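Local coordinates for effector protein B, substrate of the Dot/Icm secretion system (Legionella drancourtii, PDB 4JVS) that probably acts as a GTPase-activating protein, stimulating GTP hydrolysis by a small GTPase of the host cell, the chain here being its GAP domain, at residues L122-I127 with C250-N255; N93-F98 with S155-M160; A75-Q80 with A211-D216; M264-L267 with S271-Q274; L26-E31 with G61-C66. All blocks are in the same frame, centred on the assembly; numbering follows the deposited sequence.

Contact 1 (L122-I127 with C250-N255)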
# COMPACT_ATOMS: atom_id res chain seq x y z
N LEU A 122 9.16 -4.20 -7.63
CA LEU A 122 9.61 -2.93 -7.07
C LEU A 122 8.77 -1.74 -7.53
O LEU A 122 8.31 -0.94 -6.72
CB LEU A 122 11.06 -2.68 -7.41
CG LEU A 122 11.62 -1.39 -6.82
CD1 LEU A 122 11.62 -1.49 -5.30
CD2 LEU A 122 13.03 -1.08 -7.37
N ARG A 123 8.51 -1.65 -8.81
CA ARG A 123 7.63 -0.64 -9.33
C ARG A 123 6.24 -0.75 -8.82
O ARG A 123 5.58 0.23 -8.63
CB ARG A 123 7.57 -0.76 -10.82
CG ARG A 123 8.66 -0.11 -11.55
CD ARG A 123 8.49 -0.50 -12.96
NE ARG A 123 9.52 -0.01 -13.85
CZ ARG A 123 10.39 -0.79 -14.48
NH1 ARG A 123 11.27 -0.28 -15.30
NH2 ARG A 123 10.38 -2.08 -14.31
N HIS A 124 5.75 -1.95 -8.65
CA HIS A 124 4.38 -2.15 -8.22
C HIS A 124 4.13 -1.70 -6.80
O HIS A 124 3.11 -1.07 -6.50
CB HIS A 124 3.98 -3.62 -8.36
CG HIS A 124 3.41 -3.96 -9.70
ND1 HIS A 124 2.83 -3.02 -10.52
CD2 HIS A 124 3.35 -5.14 -10.37
CE1 HIS A 124 2.44 -3.60 -11.64
NE2 HIS A 124 2.73 -4.88 -11.57
N LEU A 125 5.08 -2.02 -5.93
CA LEU A 125 4.94 -1.80 -4.50
C LEU A 125 5.27 -0.37 -4.10
O LEU A 125 5.22 -0.04 -2.91
CB LEU A 125 5.85 -2.74 -3.72
CG LEU A 125 5.46 -4.21 -3.83
CD1 LEU A 125 6.45 -5.12 -3.10
CD2 LEU A 125 4.06 -4.37 -3.30
N SER A 126 5.63 0.46 -5.07
CA SER A 126 6.11 1.79 -4.74
C SER A 126 5.65 2.93 -5.67
O SER A 126 5.94 4.09 -5.40
CB SER A 126 7.63 1.77 -4.61
OG SER A 126 8.01 1.00 -3.47
N ILE A 127 4.93 2.60 -6.74
CA ILE A 127 4.42 3.63 -7.63
C ILE A 127 3.18 4.33 -7.06
O ILE A 127 2.24 3.69 -6.59
CB ILE A 127 4.18 3.09 -9.07
CG1 ILE A 127 5.49 3.15 -9.85
CG2 ILE A 127 3.12 3.91 -9.80
CD1 ILE A 127 5.38 2.68 -11.28
N CYS A 250 -1.99 -11.69 -18.41
CA CYS A 250 -2.55 -10.91 -19.51
C CYS A 250 -2.70 -9.43 -19.17
O CYS A 250 -2.30 -8.56 -19.96
CB CYS A 250 -3.90 -11.49 -19.91
SG CYS A 250 -3.74 -13.05 -20.75
N PHE A 251 -3.29 -9.14 -18.01
CA PHE A 251 -3.49 -7.77 -17.56
C PHE A 251 -2.16 -7.03 -17.44
O PHE A 251 -2.09 -5.82 -17.66
CB PHE A 251 -4.21 -7.74 -16.23
CG PHE A 251 -5.67 -7.99 -16.33
CD1 PHE A 251 -6.38 -7.56 -17.44
CD2 PHE A 251 -6.35 -8.64 -15.32
CE1 PHE A 251 -7.73 -7.79 -17.53
CE2 PHE A 251 -7.70 -8.87 -15.41
CZ PHE A 251 -8.39 -8.44 -16.52
N GLU A 252 -1.12 -7.78 -17.09
CA GLU A 252 0.20 -7.21 -16.88
C GLU A 252 0.85 -6.90 -18.23
O GLU A 252 1.43 -5.83 -18.42
CB GLU A 252 1.06 -8.18 -16.07
CG GLU A 252 2.36 -7.60 -15.53
CD GLU A 252 2.15 -6.42 -14.61
OE1 GLU A 252 1.35 -6.53 -13.64
OE2 GLU A 252 2.78 -5.36 -14.86
N GLU A 253 0.73 -7.85 -19.16
CA GLU A 253 1.34 -7.72 -20.49
C GLU A 253 0.81 -6.52 -21.28
O GLU A 253 1.54 -5.91 -22.05
CB GLU A 253 1.16 -9.03 -21.28
CG GLU A 253 1.94 -10.21 -20.70
CD GLU A 253 3.44 -9.95 -20.65
OE1 GLU A 253 3.97 -9.39 -21.63
OE2 GLU A 253 4.09 -10.29 -19.65
N LEU A 254 -0.46 -6.17 -21.07
CA LEU A 254 -1.06 -5.00 -21.71
C LEU A 254 -0.42 -3.66 -21.33
O LEU A 254 -0.61 -2.65 -22.03
CB LEU A 254 -2.57 -4.97 -21.44
CG LEU A 254 -3.46 -5.40 -22.62
CD1 LEU A 254 -2.73 -6.38 -23.51
CD2 LEU A 254 -4.74 -6.01 -22.13
N ASN A 255 0.34 -3.64 -20.24
CA ASN A 255 1.14 -2.48 -19.87
C ASN A 255 2.29 -2.21 -20.86
O ASN A 255 2.91 -1.14 -20.85
CB ASN A 255 1.70 -2.65 -18.46
CG ASN A 255 0.62 -2.69 -17.41
OD1 ASN A 255 -0.42 -2.05 -17.55
ND2 ASN A 255 0.85 -3.45 -16.34
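Glu252 reaches across to His124 with its carboxylate, although the two backbones stay well apart, 10.9 Å between Glu252 CA and His124 CA. Starting at CB, the Glu252 chain leaves its helix with CG anti to the backbone nitrogen (chi1 -168°). From CG, a bend at the next torsion turns the head group over toward the imidazole. CD then lies at the rim of the His124 ring, in its plane, 3.5 Å from His124 NE2. His124 NE2 donates to Glu252 OE1 at 3.0 Å, with an N-H...O angle of 154°. This is a histidine-carboxylate pair, and it ties helix 118-124, in the N-terminal subdomain of the GAP domain, to helix 243-253 in the C-terminal one. The acceptor lies close to the ring plane, whereas the nitrogen stands above the carboxylate plane; ring and carboxylate are turned 68° against each other. Glu252 OE1 also has a second partner, the hydroxyl of Tyr116. At the other oxygen, Asn255 ND2 donates to Glu252 OE2 over 3.1 Å, coming in well above the carboxylate plane, and the amide's own OD1 is held by Lys295. Phe138 meets the His124 ring as well, and Phe230 packs against the Glu252 side chain.

Contact 2 (N93-F98 with S155-M160)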
# COMPACT_ATOMS: atom_id res chain seq x y z
N ASN A 93 11.78 -15.00 -9.50
CA ASN A 93 12.44 -13.97 -8.72
C ASN A 93 12.92 -14.55 -7.40
O ASN A 93 12.60 -15.70 -7.07
CB ASN A 93 11.52 -12.78 -8.45
CG ASN A 93 10.18 -13.20 -7.88
OD1 ASN A 93 10.09 -13.67 -6.74
ND2 ASN A 93 9.13 -13.02 -8.66
N PHE A 94 13.66 -13.76 -6.64
CA PHE A 94 14.25 -14.30 -5.43
C PHE A 94 13.32 -14.30 -4.22
O PHE A 94 13.77 -14.58 -3.10
CB PHE A 94 15.61 -13.65 -5.14
CG PHE A 94 15.61 -12.14 -5.12
CD1 PHE A 94 14.71 -11.42 -4.33
CD2 PHE A 94 16.56 -11.44 -5.85
CE1 PHE A 94 14.74 -10.03 -4.31
CE2 PHE A 94 16.60 -10.04 -5.83
CZ PHE A 94 15.69 -9.33 -5.05
N PHE A 95 12.04 -14.01 -4.44
CA PHE A 95 11.05 -13.98 -3.34
C PHE A 95 10.45 -15.34 -3.05
O PHE A 95 9.82 -15.53 -2.01
CB PHE A 95 9.92 -13.00 -3.63
CG PHE A 95 10.36 -11.57 -3.73
CD1 PHE A 95 10.69 -10.86 -2.59
CD2 PHE A 95 10.42 -10.93 -4.95
CE1 PHE A 95 11.09 -9.54 -2.68
CE2 PHE A 95 10.81 -9.62 -5.04
CZ PHE A 95 11.15 -8.92 -3.91
N THR A 96 10.64 -16.27 -3.99
CA THR A 96 10.05 -17.61 -3.95
C THR A 96 10.24 -18.35 -2.61
O THR A 96 9.33 -19.02 -2.12
CB THR A 96 10.56 -18.46 -5.16
OG1 THR A 96 9.78 -18.14 -6.32
CG2 THR A 96 10.47 -19.97 -4.88
N ALA A 97 11.42 -18.17 -2.01
CA ALA A 97 11.73 -18.76 -0.71
C ALA A 97 10.80 -18.28 0.42
O ALA A 97 10.71 -18.92 1.47
CB ALA A 97 13.17 -18.46 -0.35
N PHE A 98 10.16 -17.15 0.22
CA PHE A 98 9.32 -16.57 1.22
C PHE A 98 7.86 -16.67 0.89
O PHE A 98 7.08 -15.95 1.41
CB PHE A 98 9.65 -15.10 1.34
CG PHE A 98 11.04 -14.82 1.75
CD1 PHE A 98 11.42 -14.97 3.03
CD2 PHE A 98 11.95 -14.38 0.86
CE1 PHE A 98 12.66 -14.73 3.41
CE2 PHE A 98 13.18 -14.13 1.26
CZ PHE A 98 13.53 -14.32 2.55
N SER A 155 20.26 -5.49 1.68
CA SER A 155 20.16 -5.93 0.30
C SER A 155 19.87 -4.77 -0.63
O SER A 155 19.25 -3.78 -0.21
CB SER A 155 19.05 -6.97 0.17
OG SER A 155 17.86 -6.48 0.76
N PRO A 156 20.30 -4.89 -1.90
CA PRO A 156 20.00 -3.85 -2.88
C PRO A 156 18.50 -3.58 -2.89
O PRO A 156 18.11 -2.42 -2.87
CB PRO A 156 20.44 -4.49 -4.20
CG PRO A 156 21.48 -5.47 -3.80
CD PRO A 156 21.00 -6.03 -2.50
N TRP A 157 17.70 -4.65 -2.88
CA TRP A 157 16.24 -4.55 -2.80
C TRP A 157 15.78 -3.65 -1.67
O TRP A 157 14.98 -2.74 -1.87
CB TRP A 157 15.59 -5.92 -2.62
CG TRP A 157 14.12 -5.82 -2.40
CD1 TRP A 157 13.47 -5.83 -1.21
CD2 TRP A 157 13.12 -5.66 -3.41
NE1 TRP A 157 12.11 -5.69 -1.41
CE2 TRP A 157 11.87 -5.59 -2.75
CE3 TRP A 157 13.15 -5.57 -4.81
CZ2 TRP A 157 10.67 -5.43 -3.44
CZ3 TRP A 157 11.96 -5.42 -5.49
CH2 TRP A 157 10.73 -5.35 -4.80
N ALA A 158 16.30 -3.90 -0.47
CA ALA A 158 15.90 -3.13 0.70
C ALA A 158 16.26 -1.66 0.53
O ALA A 158 15.55 -0.79 1.02
CB ALA A 158 16.53 -3.69 1.95
N LYS A 159 17.37 -1.40 -0.17
CA LYS A 159 17.81 -0.02 -0.38
C LYS A 159 16.93 0.72 -1.38
O LYS A 159 16.62 1.89 -1.20
CB LYS A 159 19.29 0.02 -0.80
CG LYS A 159 20.24 -0.30 0.35
CD LYS A 159 21.69 -0.48 -0.09
CE LYS A 159 22.59 -0.88 1.08
NZ LYS A 159 24.01 -1.02 0.66
N MET A 160 16.52 0.01 -2.44
CA MET A 160 15.69 0.57 -3.50
C MET A 160 14.30 0.86 -2.96
O MET A 160 13.72 1.91 -3.25
CB MET A 160 15.56 -0.42 -4.64
CG MET A 160 16.88 -0.82 -5.25
SD MET A 160 17.69 0.55 -6.08
CE MET A 160 19.37 -0.08 -6.11
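Phe95 and Trp157 form a T-shaped (edge-to-face) aromatic pair that joins the loop after helix 60-80 to the first turn of helix 156-177. The edge of the phenyl ring points at one face of the indole, with the ring planes at 78° and the centroid of the Phe95 ring 4.9 Å from that of the Trp157 six-membered ring. Phe95 CZ leads: it is 3.6 Å from both CZ2 and CE2 of Trp157, so the touch falls on the benzo half of the indole. The first torsion of Trp157 (chi1 174°) puts CG opposite the backbone nitrogen, which extends the indole from its helix toward the loop.

The remaining apolar contact is slighter. Phe94 CZ approaches Trp157 CB at 4.2 Å, while Phe94 CE1 lies over a face of the neighbouring Phe95 ring. Tyr148 extends the cluster, stacking on Phe94 and also meeting Trp157; Leu122 of helix 118-124 packs on the indole.

Hydrogen bonds set the backbone on both sides. Ser155 is the N-cap of helix 156-177, its OG accepting from Ala158 N at 3.3 Å. In the loop, residues 93-96 make a type I turn, which Asn93 reinforces with an Asx turn: Phe95 N donates to Asn93 OD1 over 3.0 Å, in the carbonyl plane and on a lone pair of that oxygen.

Contact 3 (A75-Q80 with A211-D216)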
# COMPACT_ATOMS: atom_id res chain seq x y z
N ALA A 75 14.32 1.49 -11.31
CA ALA A 75 13.93 0.10 -11.54
C ALA A 75 14.49 -0.43 -12.86
O ALA A 75 14.89 -1.59 -12.94
CB ALA A 75 12.41 -0.04 -11.52
N GLU A 76 14.54 0.42 -13.89
CA GLU A 76 15.17 0.02 -15.15
C GLU A 76 16.67 -0.19 -14.99
O GLU A 76 17.24 -1.16 -15.50
CB GLU A 76 14.85 1.02 -16.27
CG GLU A 76 15.30 0.56 -17.65
CD GLU A 76 14.57 -0.69 -18.14
OE1 GLU A 76 13.55 -1.09 -17.53
OE2 GLU A 76 15.00 -1.27 -19.17
N HIS A 77 17.32 0.69 -14.24
CA HIS A 77 18.75 0.59 -14.02
C HIS A 77 19.09 -0.69 -13.24
O HIS A 77 20.06 -1.37 -13.56
CB HIS A 77 19.26 1.85 -13.30
CG HIS A 77 20.73 2.09 -13.44
ND1 HIS A 77 21.62 1.09 -13.77
CD2 HIS A 77 21.45 3.22 -13.28
CE1 HIS A 77 22.84 1.61 -13.81
NE2 HIS A 77 22.76 2.89 -13.52
N CYS A 78 18.30 -1.01 -12.23
CA CYS A 78 18.48 -2.26 -11.50
C CYS A 78 18.41 -3.48 -12.40
O CYS A 78 19.20 -4.41 -12.27
CB CYS A 78 17.43 -2.36 -10.40
SG CYS A 78 17.56 -1.05 -9.17
N GLU A 79 17.45 -3.52 -13.30
CA GLU A 79 17.34 -4.62 -14.22
C GLU A 79 18.50 -4.75 -15.18
O GLU A 79 18.96 -5.82 -15.45
CB GLU A 79 16.06 -4.49 -15.01
CG GLU A 79 15.25 -5.75 -15.05
CD GLU A 79 14.16 -5.71 -16.06
OE1 GLU A 79 13.03 -5.52 -15.67
OE2 GLU A 79 14.44 -5.87 -17.24
N GLN A 80 18.96 -3.65 -15.72
CA GLN A 80 19.99 -3.71 -16.72
C GLN A 80 21.29 -4.27 -16.22
O GLN A 80 21.97 -4.99 -16.91
CB GLN A 80 20.21 -2.34 -17.28
CG GLN A 80 19.00 -1.77 -17.95
CD GLN A 80 18.78 -2.33 -19.32
OE1 GLN A 80 17.70 -2.73 -19.68
NE2 GLN A 80 19.82 -2.34 -20.11
N ALA A 211 25.15 4.80 -5.57
CA ALA A 211 26.44 4.19 -5.30
C ALA A 211 26.43 2.70 -5.62
O ALA A 211 27.45 2.14 -6.02
CB ALA A 211 26.82 4.40 -3.85
N LEU A 212 25.29 2.09 -5.48
CA LEU A 212 25.11 0.72 -5.81
C LEU A 212 25.14 0.54 -7.28
O LEU A 212 25.55 -0.48 -7.76
CB LEU A 212 23.79 0.25 -5.28
CG LEU A 212 23.93 -0.16 -3.84
CD1 LEU A 212 22.65 -0.73 -3.30
CD2 LEU A 212 25.01 -1.20 -3.81
N LEU A 213 24.50 1.47 -7.94
CA LEU A 213 24.32 1.50 -9.36
C LEU A 213 25.60 1.75 -10.11
O LEU A 213 25.73 1.36 -11.24
CB LEU A 213 23.27 2.54 -9.72
CG LEU A 213 21.87 2.05 -10.04
CD1 LEU A 213 21.54 0.69 -9.48
CD2 LEU A 213 20.86 3.06 -9.59
N ALA A 214 26.53 2.42 -9.48
CA ALA A 214 27.74 2.81 -10.14
C ALA A 214 28.63 1.66 -10.45
O ALA A 214 29.30 1.68 -11.45
CB ALA A 214 28.43 3.80 -9.36
N HIS A 215 28.65 0.65 -9.61
CA HIS A 215 29.47 -0.51 -9.89
C HIS A 215 28.96 -1.18 -11.10
O HIS A 215 27.80 -1.54 -11.17
CB HIS A 215 29.50 -1.53 -8.76
CG HIS A 215 30.24 -2.78 -9.13
ND1 HIS A 215 30.18 -3.32 -10.39
CD2 HIS A 215 31.10 -3.55 -8.43
CE1 HIS A 215 30.95 -4.39 -10.45
NE2 HIS A 215 31.52 -4.56 -9.27
N ASP A 216 29.83 -1.38 -12.06
CA ASP A 216 29.43 -1.93 -13.33
C ASP A 216 30.36 -3.05 -13.75
O ASP A 216 29.91 -4.08 -14.22
CB ASP A 216 29.40 -0.84 -14.36
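Leu213 sits squarely over the imidazole of His77. Its CG is 3.5 Å from the centroid of the His77 ring and only 12° off the ring normal, a CH-pi contact over the centre of one face. The atoms bonded to that carbon touch as well: Leu213 CD2 comes within 3.7 Å of His77 CD2, and Leu213 CB lies 3.9 Å from His77 NE2. The two side chains arrive from opposite directions, each leaving its own helix toward the other. A chi1 of -160° swings the His77 ring out from helix 60-80 and turns a face to the leucine.

The other methyl, Leu213 CD1, faces Cys78 at a looser 4.4 Å from Cys78 SG. Here the backbones come nearest, 7.3 Å between Cys78 CA and Leu213 CA.

One shell further out, Met160 of helix 156-177 packs on both Cys78 and Leu213, while Trp84 presses on Cys78 from a loop. Helix 60-80 is itself tied to helix 118-124, where Ser119 bonds through its hydroxyl to Ala75 O. The whole is helix-against-helix packing within the N-terminal subdomain of the LepB GAP domain, with the end of helix 193-214 laid against the end of helix 60-80.

Contact 4 (M264-L267 with S271-Q274)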
# COMPACT_ATOMS: atom_id res chain seq x y z
N MET A 264 0.54 -13.66 -26.19
CA MET A 264 0.13 -14.32 -27.41
C MET A 264 0.05 -15.82 -27.22
O MET A 264 -0.79 -16.48 -27.76
CB MET A 264 1.05 -13.95 -28.54
CG MET A 264 0.58 -12.76 -29.36
SD MET A 264 -1.13 -12.45 -29.13
CE MET A 264 -1.20 -10.76 -29.58
N ARG A 265 0.96 -16.34 -26.45
CA ARG A 265 1.01 -17.74 -26.14
C ARG A 265 -0.23 -18.18 -25.43
O ARG A 265 -0.73 -19.24 -25.65
CB ARG A 265 2.18 -17.98 -25.21
CG ARG A 265 2.87 -19.29 -25.42
CD ARG A 265 4.36 -19.12 -25.35
NE ARG A 265 4.81 -19.53 -24.05
CZ ARG A 265 5.87 -19.07 -23.45
NH1 ARG A 265 6.16 -19.51 -22.24
NH2 ARG A 265 6.63 -18.17 -24.04
N ILE A 266 -0.70 -17.34 -24.54
CA ILE A 266 -1.85 -17.61 -23.70
C ILE A 266 -3.15 -17.47 -24.48
O ILE A 266 -4.04 -18.32 -24.38
CB ILE A 266 -1.86 -16.64 -22.51
CG1 ILE A 266 -0.71 -16.99 -21.55
CG2 ILE A 266 -3.20 -16.65 -21.80
CD1 ILE A 266 -0.38 -15.88 -20.57
N LEU A 267 -3.26 -16.41 -25.26
CA LEU A 267 -4.48 -16.14 -26.02
C LEU A 267 -4.63 -17.09 -27.22
O LEU A 267 -5.72 -17.31 -27.72
CB LEU A 267 -4.47 -14.69 -26.48
CG LEU A 267 -5.09 -13.56 -25.64
CD1 LEU A 267 -5.25 -13.93 -24.19
CD2 LEU A 267 -4.23 -12.32 -25.78
N SER A 271 -7.38 -23.83 -24.85
CA SER A 271 -7.46 -24.31 -23.49
C SER A 271 -7.09 -23.32 -22.42
O SER A 271 -7.78 -23.19 -21.44
CB SER A 271 -6.62 -25.55 -23.34
OG SER A 271 -5.46 -25.26 -22.62
N LEU A 272 -6.00 -22.63 -22.62
CA LEU A 272 -5.56 -21.53 -21.76
C LEU A 272 -6.54 -20.36 -21.80
O LEU A 272 -6.85 -19.77 -20.78
CB LEU A 272 -4.16 -21.03 -22.14
CG LEU A 272 -2.98 -21.93 -21.80
CD1 LEU A 272 -1.69 -21.28 -22.27
CD2 LEU A 272 -2.94 -22.23 -20.31
N TRP A 273 -7.04 -20.04 -22.99
CA TRP A 273 -8.01 -18.97 -23.16
C TRP A 273 -9.31 -19.22 -22.40
O TRP A 273 -9.92 -18.29 -21.88
CB TRP A 273 -8.32 -18.76 -24.63
CG TRP A 273 -9.55 -17.94 -24.83
CD1 TRP A 273 -10.75 -18.36 -25.30
CD2 TRP A 273 -9.70 -16.55 -24.51
NE1 TRP A 273 -11.64 -17.32 -25.33
CE2 TRP A 273 -11.02 -16.20 -24.84
CE3 TRP A 273 -8.84 -15.58 -23.99
CZ2 TRP A 273 -11.51 -14.91 -24.66
CZ3 TRP A 273 -9.32 -14.30 -23.82
CH2 TRP A 273 -10.65 -13.97 -24.16
N GLN A 274 -9.69 -20.47 -22.28
CA GLN A 274 -10.87 -20.83 -21.56
C GLN A 274 -10.76 -20.46 -20.13
O GLN A 274 -11.68 -19.96 -19.54
CB GLN A 274 -10.98 -22.33 -21.60
CG GLN A 274 -12.27 -22.84 -22.18
CD GLN A 274 -12.22 -24.31 -22.37
OE1 GLN A 274 -11.35 -24.97 -21.83
NE2 GLN A 274 -13.14 -24.84 -23.14
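The indole of Trp273 meets Leu267 through two carbons of its six-membered ring. Leu267 CD1 is 4.0 Å from Trp273 CE3 and 4.1 Å from Trp273 CZ3, a purely apolar touch in which the methyl addresses two neighbouring ring carbons. Although the first bond of the Leu267 side chain heads away from segment 271-274, its end turns back toward the tryptophan. With its first torsion near 165°, Trp273 carries the indole along the side of its helix toward that methyl. Beyond the pair, Ile299 and Arg303 of helix 292-306 also pack on the indole, and Arg303 bonds in addition to the carbonyl oxygen of Leu267.

Leu272 makes the second half of the contact, and it does so mostly against backbone. Its CB rests 3.5 Å from Ile266 O, and its methyl CD1 lies 3.9 Å from Ile266 CA, with Arg265 O only slightly more distant. Between side chains the touch is light, 4.5 Å from Ile266 CG1 to Leu272 CD1. Leu246, on helix 243-253, covers Leu272, and Ile249 and Cys250 of the same helix back Ile266.

Three residues join the two segments, so helix 261-267 passes into helix 271-280 through a short connection, with Ile266 beside Leu272 and Leu267 beside Trp273. Two consecutive helices joined by a brief link thus pack against each other in the all-helical C-terminal subdomain of the LepB GAP domain, their apolar side chains covered by helices 243-253 and 292-306.

Contact 5 (L26-E31 with G61-C66)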
# COMPACT_ATOMS: atom_id res chain seq x y z
N LEU A 26 6.91 26.25 -2.74
CA LEU A 26 7.33 25.07 -3.49
C LEU A 26 6.77 25.14 -4.90
O LEU A 26 5.55 25.25 -5.09
CB LEU A 26 6.86 23.79 -2.81
CG LEU A 26 7.26 23.64 -1.35
CD1 LEU A 26 6.74 22.33 -0.84
CD2 LEU A 26 8.78 23.75 -1.17
N GLN A 27 7.66 25.06 -5.88
CA GLN A 27 7.26 25.12 -7.28
C GLN A 27 7.78 23.93 -8.08
O GLN A 27 8.85 23.40 -7.79
CB GLN A 27 7.73 26.43 -7.92
CG GLN A 27 6.72 27.55 -7.84
CD GLN A 27 7.12 28.75 -8.67
OE1 GLN A 27 8.20 29.33 -8.46
NE2 GLN A 27 6.26 29.14 -9.61
N MET A 28 7.05 23.53 -9.10
CA MET A 28 7.44 22.38 -9.87
C MET A 28 7.99 22.75 -11.21
O MET A 28 7.41 23.49 -11.96
CB MET A 28 6.31 21.43 -10.04
CG MET A 28 5.84 20.86 -8.73
SD MET A 28 4.91 19.39 -9.02
CE MET A 28 5.93 18.52 -10.17
N GLU A 29 9.16 22.21 -11.48
CA GLU A 29 10.08 22.71 -12.45
C GLU A 29 9.78 22.40 -13.90
O GLU A 29 8.95 21.57 -14.22
CB GLU A 29 11.50 22.31 -12.10
CG GLU A 29 11.66 21.65 -10.75
CD GLU A 29 12.85 22.18 -9.99
OE1 GLU A 29 13.96 21.72 -10.22
OE2 GLU A 29 12.65 23.07 -9.17
N GLN A 30 10.50 23.08 -14.77
CA GLN A 30 10.12 23.13 -16.15
C GLN A 30 10.09 21.74 -16.75
O GLN A 30 9.17 21.40 -17.45
CB GLN A 30 11.13 23.99 -16.91
CG GLN A 30 12.44 23.29 -17.28
CD GLN A 30 12.99 23.74 -18.62
OE1 GLN A 30 12.80 23.09 -19.64
NE2 GLN A 30 13.69 24.86 -18.62
N GLU A 31 11.10 20.94 -16.50
CA GLU A 31 10.96 19.54 -16.76
C GLU A 31 11.87 18.80 -15.85
O GLU A 31 12.25 17.69 -16.13
CB GLU A 31 11.17 19.21 -18.24
CG GLU A 31 11.45 17.74 -18.56
CD GLU A 31 10.20 16.91 -18.81
OE1 GLU A 31 9.13 17.28 -18.30
OE2 GLU A 31 10.29 15.88 -19.49
N GLY A 61 -0.77 15.25 -8.58
CA GLY A 61 -0.75 14.37 -9.74
C GLY A 61 0.54 14.47 -10.56
O GLY A 61 1.10 13.45 -10.97
N GLN A 62 1.01 15.69 -10.80
CA GLN A 62 2.28 15.86 -11.52
C GLN A 62 3.47 15.45 -10.66
O GLN A 62 4.48 14.96 -11.17
CB GLN A 62 2.46 17.30 -12.02
CG GLN A 62 1.27 17.88 -12.79
CD GLN A 62 1.05 17.24 -14.16
OE1 GLN A 62 1.94 17.26 -15.02
NE2 GLN A 62 -0.15 16.69 -14.37
N LEU A 63 3.37 15.65 -9.35
CA LEU A 63 4.45 15.26 -8.46
C LEU A 63 4.58 13.75 -8.49
O LEU A 63 5.69 13.21 -8.49
CB LEU A 63 4.18 15.74 -7.03
CG LEU A 63 5.37 16.28 -6.24
CD1 LEU A 63 5.09 16.25 -4.75
CD2 LEU A 63 6.62 15.52 -6.55
N ALA A 64 3.43 13.07 -8.52
CA ALA A 64 3.43 11.61 -8.59
C ALA A 64 4.00 11.07 -9.91
O ALA A 64 4.81 10.15 -9.89
CB ALA A 64 2.04 11.06 -8.32
N LYS A 65 3.60 11.64 -11.05
CA LYS A 65 4.22 11.25 -12.33
C LYS A 65 5.73 11.44 -12.26
O LYS A 65 6.50 10.58 -12.68
CB LYS A 65 3.65 12.03 -13.51
CG LYS A 65 2.13 11.86 -13.70
CD LYS A 65 1.48 13.07 -14.40
CE LYS A 65 -0.06 12.97 -14.43
NZ LYS A 65 -0.58 11.85 -15.28
N CYS A 66 6.13 12.56 -11.69
CA CYS A 66 7.53 12.93 -11.58
C CYS A 66 8.33 11.92 -10.75
O CYS A 66 9.43 11.50 -11.14
CB CYS A 66 7.63 14.33 -10.97
SG CYS A 66 9.27 15.07 -10.94
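Met28 points its thioether at the backbone of helix 60-80, where it meets the flank of Leu63 and the root of Gln62. The methionine leaves the loop with CG anti to its carbonyl carbon (chi1 -63°) and runs out extended through the next torsion. A bend at the last one (chi3 46°) then lays the terminal methyl along the helix surface. There, Met28 CE lies 3.9 Å from Leu63 N and 4.0 Å from Gln62 C, so it rests on the peptide between those two residues.

The sulfur is placed a little further along. Met28 SD is 4.2 Å from Leu63 CG, the apolar side-chain touch of the pair, and equally far from Leu63 CA. Leu63 thus presents its flank to the sulfur, while the rest of its side chain is buried against Phe34 of helix 34-45 and against Ile171 and Leu174 of helix 156-177.

Gln62 behaves differently. Its first bond points at the loop, which brings CB within 4.1 Å of Met28 CE, but the chain bends at chi2 and the amide leads away. What the methionine meets is therefore the aliphatic base of the glutamine.

Segment 26-31 has no regular structure, yet it is fastened elsewhere along its length: Gln27 O accepts from the indole nitrogen of Trp41, and Leu26 shares backbone hydrogen bonds with Arg54. In fold terms, an irregular length of chain ahead of helix 34-45 crosses the start of helix 60-80 in the N-terminal subdomain of the LepB GAP domain, with one methionine laid on the helix.

In the fold
Contact 1 is the hub: it touches contacts 2, 3 and 4 and joins the two subdomains. Leu122 N lies 3.4 Å from Trp157 CH2 of contact 2, Arg123 NH1 makes a salt bridge to Glu76 OE1 of contact 3 at 3.3 Å, and Cys250 SG is 3.9 Å from Leu267 CD1 of contact 4. Contacts 2 and 3 adjoin where Lys159 CD packs 3.4 Å from Leu212 CD1. Contacts 3 and 5 share helix 60-80, yet their centres are 24 Å apart; contacts 4 and 5 mark opposite sides of the chain, 41 Å between centres. The His124 side chain is about 12 Å from aluminium fluoride, which with GDP probably mimics GTP hydrolysis; Leu125 and Ser126 pack against another protein's chain.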